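Prephenate dehydratase (Chlorobium tepidum TLS, PDB 2QMX) catalyses the decarboxylating dehydration of prephenate to phenylpyruvate in phenylalanine biosynthesis and is inhibited by L-phenylalanine. Local coordinates at residues C87-P92 with L159-E164. Sequence-based numbering, arbitrary orientation.
Sequences CLLGLP and LDILKE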
# COMPACT_ATOMS: atom_id res chain seq x y z
N CYS A 87 -3.03 13.78 -15.06
CA CYS A 87 -3.45 14.52 -16.24
C CYS A 87 -3.68 13.56 -17.35
O CYS A 87 -2.94 12.58 -17.54
CB CYS A 87 -2.42 15.56 -16.68
SG CYS A 87 -2.03 16.79 -15.42
N LEU A 88 -4.73 13.85 -18.11
CA LEU A 88 -4.99 13.18 -19.36
C LEU A 88 -4.30 14.04 -20.39
O LEU A 88 -4.37 15.26 -20.35
CB LEU A 88 -6.48 13.09 -19.59
CG LEU A 88 -6.85 12.59 -20.97
CD1 LEU A 88 -6.60 11.12 -21.07
CD2 LEU A 88 -8.32 12.94 -21.23
N LEU A 89 -3.64 13.40 -21.32
CA LEU A 89 -2.50 14.02 -21.91
C LEU A 89 -2.42 13.52 -23.34
O LEU A 89 -2.34 12.30 -23.58
CB LEU A 89 -1.29 13.56 -21.10
CG LEU A 89 -0.11 14.42 -20.61
CD1 LEU A 89 -0.43 15.90 -20.25
CD2 LEU A 89 0.60 13.68 -19.47
N GLY A 90 -2.45 14.47 -24.28
CA GLY A 90 -2.47 14.17 -25.71
C GLY A 90 -1.37 14.89 -26.47
O GLY A 90 -0.62 15.69 -25.87
N LEU A 91 -1.25 14.61 -27.77
CA LEU A 91 -0.27 15.29 -28.62
C LEU A 91 -0.81 16.69 -28.96
O LEU A 91 -2.00 16.93 -28.82
CB LEU A 91 0.01 14.46 -29.88
CG LEU A 91 1.09 13.37 -29.77
CD1 LEU A 91 0.88 12.25 -30.76
CD2 LEU A 91 2.51 13.93 -29.94
N PRO A 92 0.07 17.62 -29.40
CA PRO A 92 -0.44 18.95 -29.78
C PRO A 92 -1.42 18.76 -30.92
O PRO A 92 -1.20 17.88 -31.75
CB PRO A 92 0.80 19.68 -30.30
CG PRO A 92 1.96 18.93 -29.72
CD PRO A 92 1.52 17.50 -29.63
N LEU A 159 3.60 17.12 -24.54
CA LEU A 159 2.18 16.81 -24.69
C LEU A 159 1.34 18.00 -24.18
O LEU A 159 1.88 18.85 -23.45
CB LEU A 159 1.87 15.50 -23.92
CG LEU A 159 1.86 14.08 -24.56
CD1 LEU A 159 2.26 14.00 -26.05
CD2 LEU A 159 2.68 13.07 -23.77
N ASP A 160 0.05 18.07 -24.56
CA ASP A 160 -0.93 18.97 -23.89
C ASP A 160 -1.79 18.24 -22.85
O ASP A 160 -2.11 17.07 -23.04
CB ASP A 160 -1.85 19.68 -24.92
CG ASP A 160 -1.06 20.40 -26.02
OD1 ASP A 160 0.16 20.66 -25.78
OD2 ASP A 160 -1.62 20.67 -27.11
N ILE A 161 -2.13 18.94 -21.76
CA ILE A 161 -3.15 18.49 -20.79
C ILE A 161 -4.50 18.60 -21.45
O ILE A 161 -4.89 19.69 -21.90
CB ILE A 161 -3.19 19.31 -19.40
CG1 ILE A 161 -3.48 20.83 -19.60
CG2 ILE A 161 -1.90 19.11 -18.56
CD1 ILE A 161 -4.99 21.28 -19.69
N LEU A 162 -5.21 17.49 -21.52
CA LEU A 162 -6.59 17.54 -21.99
C LEU A 162 -7.54 17.75 -20.83
O LEU A 162 -8.60 18.35 -21.00
CB LEU A 162 -6.98 16.31 -22.82
CG LEU A 162 -6.86 16.39 -24.36
CD1 LEU A 162 -7.04 17.82 -24.89
CD2 LEU A 162 -5.56 15.83 -24.89
N LYS A 163 -7.12 17.30 -19.64
CA LYS A 163 -7.99 17.14 -18.49
C LYS A 163 -7.19 16.98 -17.20
O LYS A 163 -6.41 16.01 -17.07
CB LYS A 163 -8.83 15.88 -18.71
CG LYS A 163 -10.31 16.00 -18.45
CD LYS A 163 -11.15 15.21 -19.49
CE LYS A 163 -12.47 14.73 -18.89
NZ LYS A 163 -13.38 15.85 -18.51
N GLU A 164 -7.40 17.89 -16.24
CA GLU A 164 -6.80 17.79 -14.88
C GLU A 164 -7.74 17.12 -13.82
O GLU A 164 -8.94 16.95 -14.07
CB GLU A 164 -6.24 19.15 -14.41
CG GLU A 164 -5.53 19.95 -15.53
CD GLU A 164 -4.39 20.86 -15.05
OE1 GLU A 164 -3.38 20.33 -14.50
OE2 GLU A 164 -4.49 22.11 -15.25
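L88 pairs with K163 and G90 with D160 in an antiparallel ladder that sets strand 160-163 at the edge of a five-stranded mixed sheet, against strand 87-90. At the G90 end the bonding is reciprocal: G90 N reaches D160 O at 2.9 Å, and D160 N returns to G90 O. Further along, L88 N meets K163 O at 2.9 Å. Between these pairs the edge strand carries one extra residue, so L88 O faces two amides: L162 N at 2.7 Å, tilted 29° from the carbonyl plane, and K163 N, whose bond is long and weak.

The L162 side chain, brought round by the bulge, lays CD2 over the backbone of G90, 3.4 Å from G90 N. A beta carbon on G90 would run into that methyl, which suits glycine to the spot. On the same face L88, its CG anti to the backbone N (chi1 171°), slants across L162 and K163, its CD2 lying 4.0 Å from L162 CB. On the opposite face L89 sends CD1 to I161 CG2 at 3.9 Å, while its CG meets L159 CB, the two leucines crossing at about a right angle. Trimming L89 to an alanine would probably cost I161 and L159 this shared partner and open a gap beneath the edge strand.

L159 CB also sits 3.2 Å from G90 O, and its side chain continues to V137 and A134 of helix 130-139. On its far side, strand 87-90 bonds to strand 145-149 through C87 and L89. The doubled approach of L162 and K163 to L88 is a classic beta bulge, here at the edge of the mixed sheet of an alpha/beta domain in the prephenate dehydratase region, whose family belongs to the periplasmic-binding-protein clan.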